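Local coordinates for protein type III Pentaketide Synthase (Neurospora crassa, PDB 3EUO) that acts as a type III polyketide synthase, a thiolase-like enzyme that probably transfers and extends acyl groups to give pentaketide products, at residues Ser108-Thr112 and Leu174-Met180; Leu200-Ser206 and His327-Ala333; Thr269-Leu274 and Val371-Met375; Pro288-Trp293 and Ala309-Thr313. One frame throughout, in Å; residues are numbered along the deposited sequence.

Contact 1 (Ser108-Thr112 and Leu174-Met180); sequences STTCT and LEVSTTM
Thr112 lies against Val176 and the carboxylate of Glu175, burying more area here than any other residue of the two segments. Neighbouring parallel strands of the thiolase-like fold, 105-109 and 168-175, run out here, and side chains take over from backbone pairing. Leu174 N donates to Thr109 O at 3.2 Å, and Thr110 and Leu174 are the closest CA pair, at 5.5 Å. The first segment stays extended through Thr110, then turns at Cys111 and Thr112 (psi 9° and 18°). Thr110 (t) sends OG1 to Leu174 O, 2.7 Å away, and accepts from Thr112 N at 3.2 Å, an ST turn. Glu175 (m, m) folds inward, so that its OE1 accepts from Cys111 N at 2.9 Å and Thr112 OG1 at 2.8 Å; Thr112 OG1 (p) in turn accepts from Val176 N at 3.0 Å. A water bonded to Thr109 OG1 (3.0 Å) donates to Glu175 OE2 (2.8 Å), which also bonds Ser332. Met180, the N-cap of helix 181-191, brings CE within 3.9 Å of Thr112 CB. Phe77 and Phe243 pack around these strand ends, and Cys111 meets Asn116 of the second subunit. Across the contact the buried carboxylate of Glu175 accepts from backbone NH, hydroxyl and water, which implies that a polar network, more than apolar packing, holds these strand ends together.

Contact 2 (Leu200-Ser206 and His327-Ala333); sequences LFSDCAS and HGNSSSA
Ser331 adopts phi 50° and psi -131°, a conformation more usual for glycine, and the loop 327-333 bends there after a single beta bridge to the other segment. In that bridge, of parallel pattern, Asn329 N donates to Leu200 O at 3.0 Å and Ser202 N to Asn329 O at 2.9 Å, with Phe201 and Asn329 CA atoms 4.8 Å apart. Gly328, at phi 84°, leaves helix 318-327; a CB there would jam against the preceding carbonyl. Ser202 (p) donates OG to His327 O at 2.7 Å, and its OG lies 2.7 Å from Ser330 OG. Asn329 (t, chi2 -5°) takes Ser331 N onto OD1 at 2.8 Å, an Asx turn, while its ND2 bonds the 3-sulfinoalanine at position 143. That pairing is consistent with the asparagine of the Cys-His-Asn triad of chalcone synthases, here held by the meeting of the N- and C-terminal halves of a thiolase fold. Phe201 CE1 approaches Asn329 ND2 to 3.3 Å. Farther along, where strand 204-206 begins, Ala333 CB sits 3.9 Å from Cys204 CB and 3.4 Å from Cys204 O. Ser206 (p) donates OG to Ala333 O at 2.6 Å.

Contact 3 (Thr269-Leu274 and Val371-Met375); sequences TYADLL and VEMCM
Helix 269-274 and strand 371-375 run in roughly the same direction, their axes crossing at -35° with a closest approach of 9.1 Å. The nearest CA pair is Thr269 and Met373, 7.4 Å apart. The helix is regular, with Leu273 N bonded to Thr269 O at 3.0 Å, and the strand is extended, so that Val371, Met373 and Met375 point toward the helix while Glu372 and Cys374 face away, against helix 145-162. Such helix-on-sheet packing builds the layered thiolase fold: helix 258-277 covers one face of strands 224-233, 359-366 and 370-378. Met373 (m, t, t) reaches across the start of the helical segment, placing CE 3.9 Å from Thr269 CB and SD 4.1 Å from Tyr270 CB. Leu273 (t, p) settles between Met373 and Met375, its CD2 4.0 Å from Cys374 O and 4.2 Å from Met373 CB, its CD1 4.2 Å from Met375 CB. Met375 (t, p, p) curls so that CE comes within 4.3 Å of Leu274 CD1. At the other end Val371 CG1 lies 4.1 Å from Thr269 OG1, which bonds Ser265 O within its own helix. With no hydrogen bond between the segments, cohesion rests on burial and dispersion between apolar side chains.

Contact 4 (Pro288-Trp293 and Ala309-Thr313); sequences PADFDW and AMGLT
Leu312 (m, t) lays CD1 squarely over one face of Trp293, 3.6 Å from the centroid of the five-membered ring and 1° off its normal, a CH-pi contact. The indole (chi1 -80°, chi2 76°) is fixed by NE1 donating to Pro288 O at 2.9 Å. That same carbonyl receives Phe291 N at 3.1 Å, closing the short 3-10 turn 288-290. The other branch of Leu312 reaches back to the turn, CD2 lying 3.7 Å from Ala289 CA and 4.1 Å from Pro288 CB. Met310 (m, m, m) folds over the proline, its CE 3.5 Å from Pro288 CG and its CG 4.0 Å from Trp293 CH2. The nearest CA pairs are Pro288 with Met310 (6.0 Å) and Ala289 with Leu312 (5.7 Å). Gly311, at positive phi (63°), lets the chain leave helix 300-310. Tyr270 of helix 258-277 flanks Pro288 and Met310. The chain after helix 300-310 thus packs on the turn leading into strand 292-295, outermost within this chain in the thiolase-like sheet.

From the N terminus, contact 1 closes first, joining 108-112 to 174-180 before contact 2 opens at 200. Contact 2 then spans from the N-terminal half to the loop at 327-333. Contact 3 opens inside that span, at 269, but closes beyond it at 371-375, so the two cross. Contact 4 is the shortest closure, 288-293 with 309-313, and nests within both. Contacts 1 and 2 touch through Thr178 with Asp203 and Glu175 with Ser332; contacts 3 and 4 meet at Tyr270 and where Met375 packs on Phe291. These two clusters lie apart on one sheet. Only contact 2 joins the N- and C-terminal halves; contact 1 lies within the first, contacts 3 and 4 within the second.

Contact 1 (Ser108-Thr112 and Leu174-Met180)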
loop_
_atom_site.group_PDB
_atom_site.type_symbol
_atom_site.label_atom_id
_atom_site.label_comp_id
_atom_site.label_asym_id
_atom_site.label_seq_id
_atom_site.Cartn_x
_atom_site.Cartn_y
_atom_site.Cartn_z
ATOM N N SER A 108 -0.312 -7.564 -2.571
ATOM C CA SER A 108 -1.096 -7.915 -1.387
ATOM C C SER A 108 -1.949 -6.751 -0.941
ATOM O O SER A 108 -1.625 -5.600 -1.208
ATOM C CB SER A 108 -0.183 -8.338 -0.227
ATOM O OG SER A 108 0.670 -9.402 -0.619
ATOM N N THR A 109 -3.030 -7.056 -0.239
ATOM C CA THR A 109 -3.872 -6.000 0.306
ATOM C C THR A 109 -4.395 -6.381 1.686
ATOM O O THR A 109 -4.546 -7.565 2.004
ATOM C CB THR A 109 -5.017 -5.632 -0.675
ATOM O OG1 THR A 109 -5.686 -4.441 -0.234
ATOM C CG2 THR A 109 -6.009 -6.764 -0.827
ATOM N N THR A 110 -4.620 -5.361 2.509
ATOM C CA THR A 110 -5.362 -5.483 3.764
ATOM C C THR A 110 -5.752 -4.088 4.229
ATOM O O THR A 110 -5.046 -3.129 3.943
ATOM C CB THR A 110 -4.558 -6.201 4.883
ATOM O OG1 THR A 110 -5.421 -6.445 6.007
ATOM C CG2 THR A 110 -3.342 -5.372 5.338
ATOM N N CYS A 111 -6.877 -3.968 4.924
ATOM C CA CYS A 111 -7.181 -2.702 5.595
ATOM C C CYS A 111 -7.282 -2.894 7.106
ATOM O O CYS A 111 -7.672 -1.971 7.821
ATOM C CB CYS A 111 -8.458 -2.075 5.034
ATOM S SG CYS A 111 -9.919 -3.070 5.332
ATOM N N THR A 112 -6.910 -4.081 7.586
ATOM C CA THR A 112 -7.100 -4.426 9.003
ATOM C C THR A 112 -5.776 -4.642 9.759
ATOM O O THR A 112 -5.737 -5.241 10.852
ATOM C CB THR A 112 -8.047 -5.622 9.159
ATOM O OG1 THR A 112 -7.646 -6.679 8.274
ATOM C CG2 THR A 112 -9.481 -5.205 8.832
ATOM N N LEU A 174 -5.825 -10.448 2.765
ATOM C CA LEU A 174 -6.049 -10.968 4.106
ATOM C C LEU A 174 -6.747 -9.904 4.936
ATOM O O LEU A 174 -6.289 -8.759 5.004
ATOM C CB LEU A 174 -4.716 -11.381 4.745
ATOM C CG LEU A 174 -4.660 -11.638 6.257
ATOM C CD1 LEU A 174 -5.524 -12.834 6.680
ATOM C CD2 LEU A 174 -3.216 -11.845 6.696
ATOM N N GLU A 175 -7.849 -10.286 5.576
ATOM C CA GLU A 175 -8.566 -9.367 6.456
ATOM C C GLU A 175 -8.944 -10.079 7.740
ATOM O O GLU A 175 -9.424 -11.211 7.707
ATOM C CB GLU A 175 -9.823 -8.788 5.786
ATOM C CG GLU A 175 -9.581 -8.092 4.438
ATOM C CD GLU A 175 -8.887 -6.735 4.536
ATOM O OE1 GLU A 175 -8.492 -6.294 5.643
ATOM O OE2 GLU A 175 -8.730 -6.096 3.472
ATOM N N VAL A 176 -8.659 -9.427 8.860
ATOM C CA VAL A 176 -9.123 -9.877 10.174
ATOM C C VAL A 176 -9.906 -8.712 10.776
ATOM O O VAL A 176 -9.326 -7.775 11.335
ATOM C CB VAL A 176 -7.959 -10.291 11.107
ATOM C CG1 VAL A 176 -8.498 -10.750 12.471
ATOM C CG2 VAL A 176 -7.115 -11.403 10.467
ATOM N N SER A 177 -11.225 -8.767 10.634
ATOM C CA SER A 177 -12.095 -7.682 11.070
ATOM C C SER A 177 -12.809 -7.980 12.388
ATOM O O SER A 177 -13.195 -7.055 13.106
ATOM C CB SER A 177 -13.145 -7.409 9.998
ATOM O OG SER A 177 -13.962 -8.552 9.818
ATOM N N THR A 178 -13.005 -9.260 12.697
ATOM C CA THR A 178 -13.868 -9.636 13.835
ATOM C C THR A 178 -13.303 -9.230 15.184
ATOM O O THR A 178 -14.055 -9.057 16.149
ATOM C CB THR A 178 -14.204 -11.146 13.874
ATOM O OG1 THR A 178 -12.999 -11.900 14.028
ATOM C CG2 THR A 178 -14.951 -11.573 12.615
ATOM N N THR A 179 -11.984 -9.059 15.241
ATOM C CA THR A 179 -11.295 -8.672 16.470
ATOM C C THR A 179 -11.590 -7.223 16.861
ATOM O O THR A 179 -11.247 -6.790 17.962
ATOM C CB THR A 179 -9.775 -8.875 16.340
ATOM O OG1 THR A 179 -9.306 -8.247 15.134
ATOM C CG2 THR A 179 -9.439 -10.371 16.292
ATOM N N MET A 180 -12.216 -6.478 15.955
ATOM C CA MET A 180 -12.554 -5.079 16.201
ATOM C C MET A 180 -13.971 -4.923 16.751
ATOM O O MET A 180 -14.470 -3.803 16.902
ATOM C CB MET A 180 -12.307 -4.226 14.938
ATOM C CG MET A 180 -10.795 -3.960 14.683
ATOM S SD MET A 180 -10.414 -3.112 13.128
ATOM C CE MET A 180 -9.024 -4.093 12.589
HETATM O O HOH W 1 -7.900 -4.054 1.732
HETATM O O HOH W 2 -6.851 -7.008 12.516
#

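Contact 2 (Leu200-Ser206 and His327-Ala333)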
loop_
_atom_site.group_PDB
_atom_site.type_symbol
_atom_site.label_atom_id
_atom_site.label_comp_id
_atom_site.label_asym_id
_atom_site.label_seq_id
_atom_site.Cartn_x
_atom_site.Cartn_y
_atom_site.Cartn_z
ATOM N N LEU A 200 -21.797 -7.495 9.865
ATOM C CA LEU A 200 -21.434 -7.820 8.491
ATOM C C LEU A 200 -20.076 -8.481 8.338
ATOM O O LEU A 200 -19.939 -9.464 7.607
ATOM C CB LEU A 200 -21.471 -6.563 7.624
ATOM C CG LEU A 200 -22.783 -5.800 7.447
ATOM C CD1 LEU A 200 -22.493 -4.584 6.586
ATOM C CD2 LEU A 200 -23.824 -6.701 6.791
ATOM N N PHE A 201 -19.068 -7.936 9.008
ATOM C CA PHE A 201 -17.687 -8.266 8.646
ATOM C C PHE A 201 -17.115 -9.533 9.270
ATOM O O PHE A 201 -17.385 -9.860 10.426
ATOM C CB PHE A 201 -16.766 -7.064 8.876
ATOM C CG PHE A 201 -16.941 -5.984 7.855
ATOM C CD1 PHE A 201 -16.364 -6.108 6.592
ATOM C CD2 PHE A 201 -17.695 -4.848 8.148
ATOM C CE1 PHE A 201 -16.525 -5.103 5.630
ATOM C CE2 PHE A 201 -17.868 -3.836 7.192
ATOM C CZ PHE A 201 -17.283 -3.966 5.935
ATOM N N SER A 202 -16.313 -10.226 8.465
ATOM C CA SER A 202 -15.711 -11.500 8.828
ATOM C C SER A 202 -14.235 -11.568 8.405
ATOM O O SER A 202 -13.703 -10.625 7.794
ATOM C CB SER A 202 -16.507 -12.641 8.178
ATOM O OG SER A 202 -16.506 -12.520 6.759
ATOM N N ASP A 203 -13.597 -12.699 8.711
ATOM C CA ASP A 203 -12.159 -12.901 8.527
ATOM C C ASP A 203 -11.912 -13.947 7.443
ATOM O O ASP A 203 -12.623 -14.954 7.373
ATOM C CB ASP A 203 -11.498 -13.376 9.830
ATOM C CG ASP A 203 -11.813 -12.479 11.019
ATOM O OD1 ASP A 203 -12.165 -11.298 10.810
ATOM O OD2 ASP A 203 -11.706 -12.962 12.166
ATOM N N CYS A 204 -10.901 -13.706 6.613
ATOM C CA CYS A 204 -10.571 -14.610 5.514
ATOM C C CYS A 204 -9.254 -14.226 4.873
ATOM O O CYS A 204 -8.837 -13.070 4.931
ATOM C CB CYS A 204 -11.660 -14.564 4.434
ATOM S SG CYS A 204 -11.468 -15.780 3.092
ATOM N N ALA A 205 -8.607 -15.201 4.241
ATOM C CA ALA A 205 -7.525 -14.888 3.309
ATOM C C ALA A 205 -7.798 -15.617 2.017
ATOM O O ALA A 205 -8.309 -16.733 2.025
ATOM C CB ALA A 205 -6.174 -15.282 3.875
ATOM N N SER A 206 -7.473 -14.974 0.902
ATOM C CA SER A 206 -7.665 -15.588 -0.398
ATOM C C SER A 206 -6.576 -15.112 -1.334
ATOM O O SER A 206 -6.052 -14.012 -1.175
ATOM C CB SER A 206 -9.034 -15.239 -0.963
ATOM O OG SER A 206 -9.186 -13.841 -1.084
ATOM N N HIS A 327 -20.405 -17.086 5.144
ATOM C CA HIS A 327 -19.138 -16.547 5.667
ATOM C C HIS A 327 -19.155 -15.058 5.986
ATOM O O HIS A 327 -18.271 -14.568 6.698
ATOM C CB HIS A 327 -17.988 -16.843 4.696
ATOM C CG HIS A 327 -17.803 -18.300 4.412
ATOM N ND1 HIS A 327 -17.066 -19.129 5.228
ATOM C CD2 HIS A 327 -18.281 -19.080 3.414
ATOM C CE1 HIS A 327 -17.084 -20.355 4.738
ATOM N NE2 HIS A 327 -17.816 -20.352 3.638
ATOM N N GLY A 328 -20.134 -14.328 5.458
ATOM C CA GLY A 328 -20.197 -12.885 5.703
ATOM C C GLY A 328 -19.308 -12.111 4.740
ATOM O O GLY A 328 -18.793 -12.668 3.775
ATOM N N ASN A 329 -19.127 -10.825 5.024
ATOM C CA ASN A 329 -18.318 -9.931 4.197
ATOM C C ASN A 329 -16.887 -9.890 4.739
ATOM O O ASN A 329 -16.628 -9.274 5.772
ATOM C CB ASN A 329 -18.965 -8.529 4.193
ATOM C CG ASN A 329 -18.133 -7.468 3.474
ATOM O OD1 ASN A 329 -17.013 -7.715 3.040
ATOM N ND2 ASN A 329 -18.688 -6.261 3.371
ATOM N N SER A 330 -15.961 -10.543 4.034
ATOM C CA SER A 330 -14.560 -10.614 4.470
ATOM C C SER A 330 -13.712 -9.520 3.818
ATOM O O SER A 330 -12.517 -9.713 3.583
ATOM C CB SER A 330 -13.964 -12.001 4.174
ATOM O OG SER A 330 -14.729 -13.029 4.782
ATOM N N SER A 331 -14.345 -8.374 3.548
ATOM C CA SER A 331 -13.691 -7.222 2.920
ATOM C C SER A 331 -12.927 -7.643 1.649
ATOM O O SER A 331 -13.478 -8.375 0.823
ATOM C CB SER A 331 -12.826 -6.477 3.947
ATOM O OG SER A 331 -12.207 -5.336 3.383
ATOM N N SER A 332 -11.669 -7.226 1.497
ATOM C CA SER A 332 -10.925 -7.469 0.254
ATOM C C SER A 332 -10.721 -8.949 -0.103
ATOM O O SER A 332 -10.460 -9.273 -1.263
ATOM C CB SER A 332 -9.557 -6.774 0.295
ATOM O OG SER A 332 -8.692 -7.427 1.211
ATOM N N ALA A 333 -10.830 -9.830 0.894
ATOM C CA ALA A 333 -10.589 -11.268 0.691
ATOM C C ALA A 333 -11.777 -12.012 0.072
ATOM O O ALA A 333 -11.634 -13.151 -0.386
ATOM C CB ALA A 333 -10.171 -11.929 2.010
#

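Contact 3 (Thr269-Leu274 and Val371-Met375)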
loop_
_atom_site.group_PDB
_atom_site.type_symbol
_atom_site.label_atom_id
_atom_site.label_comp_id
_atom_site.label_asym_id
_atom_site.label_seq_id
_atom_site.Cartn_x
_atom_site.Cartn_y
_atom_site.Cartn_z
ATOM N N THR A 269 -20.485 1.688 -15.477
ATOM C CA THR A 269 -19.190 1.001 -15.398
ATOM C C THR A 269 -19.194 -0.251 -16.278
ATOM O O THR A 269 -18.252 -0.485 -17.038
ATOM C CB THR A 269 -18.810 0.670 -13.945
ATOM O OG1 THR A 269 -18.981 1.843 -13.140
ATOM C CG2 THR A 269 -17.352 0.217 -13.856
ATOM N N TYR A 270 -20.280 -1.017 -16.200
ATOM C CA TYR A 270 -20.470 -2.204 -17.033
ATOM C C TYR A 270 -20.416 -1.859 -18.525
ATOM O O TYR A 270 -19.754 -2.552 -19.295
ATOM C CB TYR A 270 -21.797 -2.890 -16.685
ATOM C CG TYR A 270 -22.254 -3.905 -17.701
ATOM C CD1 TYR A 270 -21.836 -5.236 -17.627
ATOM C CD2 TYR A 270 -23.101 -3.534 -18.745
ATOM C CE1 TYR A 270 -22.243 -6.166 -18.567
ATOM C CE2 TYR A 270 -23.517 -4.460 -19.687
ATOM C CZ TYR A 270 -23.089 -5.767 -19.593
ATOM O OH TYR A 270 -23.504 -6.677 -20.534
ATOM N N ALA A 271 -21.112 -0.787 -18.915
ATOM C CA ALA A 271 -21.168 -0.352 -20.320
ATOM C C ALA A 271 -19.781 -0.034 -20.870
ATOM O O ALA A 271 -19.450 -0.392 -22.002
ATOM C CB ALA A 271 -22.094 0.856 -20.479
ATOM N N ASP A 272 -18.972 0.632 -20.057
ATOM C CA ASP A 272 -17.599 0.969 -20.433
ATOM C C ASP A 272 -16.699 -0.260 -20.523
ATOM O O ASP A 272 -15.902 -0.382 -21.458
ATOM C CB ASP A 272 -17.029 1.996 -19.458
ATOM C CG ASP A 272 -17.555 3.398 -19.722
ATOM O OD1 ASP A 272 -18.074 3.647 -20.835
ATOM O OD2 ASP A 272 -17.448 4.246 -18.818
ATOM N N LEU A 273 -16.842 -1.166 -19.558
ATOM C CA LEU A 273 -16.130 -2.441 -19.565
ATOM C C LEU A 273 -16.446 -3.237 -20.826
ATOM O O LEU A 273 -15.544 -3.703 -21.526
ATOM C CB LEU A 273 -16.499 -3.269 -18.326
ATOM C CG LEU A 273 -15.910 -4.681 -18.215
ATOM C CD1 LEU A 273 -14.425 -4.617 -17.918
ATOM C CD2 LEU A 273 -16.635 -5.496 -17.150
ATOM N N LEU A 274 -17.737 -3.377 -21.109
ATOM C CA LEU A 274 -18.182 -4.197 -22.226
ATOM C C LEU A 274 -17.782 -3.595 -23.576
ATOM O O LEU A 274 -17.334 -4.319 -24.461
ATOM C CB LEU A 274 -19.694 -4.427 -22.150
ATOM C CG LEU A 274 -20.342 -5.372 -23.163
ATOM C CD1 LEU A 274 -19.792 -6.783 -23.035
ATOM C CD2 LEU A 274 -21.839 -5.373 -22.960
ATOM N N VAL A 371 -14.925 2.007 -7.435
ATOM C CA VAL A 371 -15.598 0.908 -8.114
ATOM C C VAL A 371 -14.576 0.151 -8.958
ATOM O O VAL A 371 -13.800 0.767 -9.696
ATOM C CB VAL A 371 -16.721 1.422 -9.045
ATOM C CG1 VAL A 371 -17.443 0.248 -9.705
ATOM C CG2 VAL A 371 -17.703 2.312 -8.285
ATOM N N GLU A 372 -14.587 -1.175 -8.852
ATOM C CA GLU A 372 -13.709 -2.038 -9.627
ATOM C C GLU A 372 -14.555 -3.059 -10.378
ATOM O O GLU A 372 -15.439 -3.678 -9.792
ATOM C CB GLU A 372 -12.732 -2.790 -8.712
ATOM C CG GLU A 372 -11.773 -1.905 -7.913
ATOM C CD GLU A 372 -10.596 -1.351 -8.727
ATOM O OE1 GLU A 372 -10.307 -1.843 -9.839
ATOM O OE2 GLU A 372 -9.942 -0.417 -8.234
ATOM N N MET A 373 -14.297 -3.210 -11.673
ATOM C CA MET A 373 -14.887 -4.302 -12.450
ATOM C C MET A 373 -13.811 -4.987 -13.270
ATOM O O MET A 373 -12.842 -4.355 -13.687
ATOM C CB MET A 373 -15.994 -3.811 -13.395
ATOM C CG MET A 373 -17.359 -3.655 -12.780
ATOM S SD MET A 373 -18.721 -3.542 -13.999
ATOM C CE MET A 373 -19.975 -2.882 -12.919
ATOM N N CYS A 374 -13.993 -6.282 -13.509
ATOM C CA CYS A 374 -13.131 -7.015 -14.424
ATOM C C CYS A 374 -13.959 -7.968 -15.274
ATOM O O CYS A 374 -15.058 -8.384 -14.878
ATOM C CB CYS A 374 -12.038 -7.770 -13.659
ATOM S SG CYS A 374 -12.627 -9.103 -12.601
ATOM N N MET A 375 -13.439 -8.288 -16.454
ATOM C CA MET A 375 -14.041 -9.310 -17.295
ATOM C C MET A 375 -13.114 -10.515 -17.360
ATOM O O MET A 375 -11.955 -10.389 -17.764
ATOM C CB MET A 375 -14.303 -8.777 -18.707
ATOM C CG MET A 375 -15.003 -9.790 -19.626
ATOM S SD MET A 375 -16.720 -10.171 -19.199
ATOM C CE MET A 375 -17.512 -8.721 -19.893
#

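Contact 4 (Pro288-Trp293 and Ala309-Thr313)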
loop_
_atom_site.group_PDB
_atom_site.type_symbol
_atom_site.label_atom_id
_atom_site.label_comp_id
_atom_site.label_asym_id
_atom_site.label_seq_id
_atom_site.Cartn_x
_atom_site.Cartn_y
_atom_site.Cartn_z
ATOM N N PRO A 288 -26.202 -7.932 -19.813
ATOM C CA PRO A 288 -25.843 -8.294 -18.431
ATOM C C PRO A 288 -26.229 -9.723 -18.032
ATOM O O PRO A 288 -25.408 -10.444 -17.459
ATOM C CB PRO A 288 -26.616 -7.270 -17.596
ATOM C CG PRO A 288 -26.700 -6.081 -18.474
ATOM C CD PRO A 288 -26.846 -6.605 -19.876
ATOM N N ALA A 289 -27.456 -10.129 -18.355
ATOM C CA ALA A 289 -27.956 -11.463 -18.019
ATOM C C ALA A 289 -27.220 -12.596 -18.745
ATOM O O ALA A 289 -27.350 -13.759 -18.364
ATOM C CB ALA A 289 -29.468 -11.548 -18.270
ATOM N N ASP A 290 -26.449 -12.257 -19.782
ATOM C CA ASP A 290 -25.640 -13.245 -20.510
ATOM C C ASP A 290 -24.453 -13.753 -19.693
ATOM O O ASP A 290 -23.920 -14.820 -19.981
ATOM C CB ASP A 290 -25.106 -12.666 -21.831
ATOM C CG ASP A 290 -26.199 -12.411 -22.864
ATOM O OD1 ASP A 290 -27.298 -13.001 -22.766
ATOM O OD2 ASP A 290 -25.948 -11.617 -23.799
ATOM N N PHE A 291 -24.026 -12.980 -18.695
ATOM C CA PHE A 291 -22.805 -13.291 -17.947
ATOM C C PHE A 291 -23.104 -13.902 -16.590
ATOM O O PHE A 291 -24.208 -13.746 -16.054
ATOM C CB PHE A 291 -21.975 -12.017 -17.722
ATOM C CG PHE A 291 -21.579 -11.320 -18.988
ATOM C CD1 PHE A 291 -20.369 -11.622 -19.612
ATOM C CD2 PHE A 291 -22.413 -10.366 -19.562
ATOM C CE1 PHE A 291 -19.998 -10.979 -20.792
ATOM C CE2 PHE A 291 -22.044 -9.712 -20.742
ATOM C CZ PHE A 291 -20.832 -10.026 -21.357
ATOM N N ASP A 292 -22.108 -14.596 -16.043
ATOM C CA ASP A 292 -22.077 -14.888 -14.617
ATOM C C ASP A 292 -21.465 -13.681 -13.930
ATOM O O ASP A 292 -20.606 -13.018 -14.494
ATOM C CB ASP A 292 -21.261 -16.144 -14.336
ATOM C CG ASP A 292 -22.099 -17.414 -14.435
ATOM O OD1 ASP A 292 -23.333 -17.341 -14.216
ATOM O OD2 ASP A 292 -21.519 -18.481 -14.733
ATOM N N TRP A 293 -21.922 -13.402 -12.717
ATOM C CA TRP A 293 -21.536 -12.197 -12.008
ATOM C C TRP A 293 -20.897 -12.533 -10.662
ATOM O O TRP A 293 -21.557 -13.040 -9.747
ATOM C CB TRP A 293 -22.751 -11.292 -11.821
ATOM C CG TRP A 293 -23.103 -10.477 -13.029
ATOM C CD1 TRP A 293 -23.722 -10.912 -14.167
ATOM C CD2 TRP A 293 -22.879 -9.077 -13.202
ATOM N NE1 TRP A 293 -23.885 -9.865 -15.046
ATOM C CE2 TRP A 293 -23.369 -8.728 -14.481
ATOM C CE3 TRP A 293 -22.296 -8.083 -12.404
ATOM C CZ2 TRP A 293 -23.305 -7.423 -14.978
ATOM C CZ3 TRP A 293 -22.228 -6.788 -12.898
ATOM C CH2 TRP A 293 -22.736 -6.469 -14.172
ATOM N N ALA A 309 -30.689 -3.333 -10.842
ATOM C CA ALA A 309 -30.026 -2.428 -11.782
ATOM C C ALA A 309 -29.703 -3.079 -13.123
ATOM O O ALA A 309 -29.866 -2.451 -14.171
ATOM C CB ALA A 309 -28.759 -1.854 -11.161
ATOM N N MET A 310 -29.242 -4.329 -13.086
ATOM C CA MET A 310 -28.754 -5.000 -14.295
ATOM C C MET A 310 -29.721 -6.066 -14.829
ATOM O O MET A 310 -29.413 -6.750 -15.806
ATOM C CB MET A 310 -27.363 -5.623 -14.062
ATOM C CG MET A 310 -26.237 -4.662 -13.611
ATOM S SD MET A 310 -26.043 -3.124 -14.555
ATOM C CE MET A 310 -25.557 -3.701 -16.174
ATOM N N GLY A 311 -30.881 -6.209 -14.191
ATOM C CA GLY A 311 -31.866 -7.219 -14.592
ATOM C C GLY A 311 -31.373 -8.651 -14.464
ATOM O O GLY A 311 -31.437 -9.425 -15.430
ATOM N N LEU A 312 -30.900 -9.008 -13.267
ATOM C CA LEU A 312 -30.309 -10.323 -13.002
ATOM C C LEU A 312 -31.138 -11.135 -11.999
ATOM O O LEU A 312 -31.947 -10.574 -11.263
ATOM C CB LEU A 312 -28.869 -10.160 -12.476
ATOM C CG LEU A 312 -27.905 -9.316 -13.316
ATOM C CD1 LEU A 312 -26.590 -9.053 -12.576
ATOM C CD2 LEU A 312 -27.638 -9.983 -14.663
ATOM N N THR A 313 -30.952 -12.454 -12.004
ATOM C CA THR A 313 -31.503 -13.326 -10.969
ATOM C C THR A 313 -30.438 -13.537 -9.894
ATOM O O THR A 313 -29.256 -13.294 -10.147
ATOM C CB THR A 313 -31.924 -14.712 -11.522
ATOM O OG1 THR A 313 -30.763 -15.455 -11.920
ATOM C CG2 THR A 313 -32.890 -14.573 -12.706
#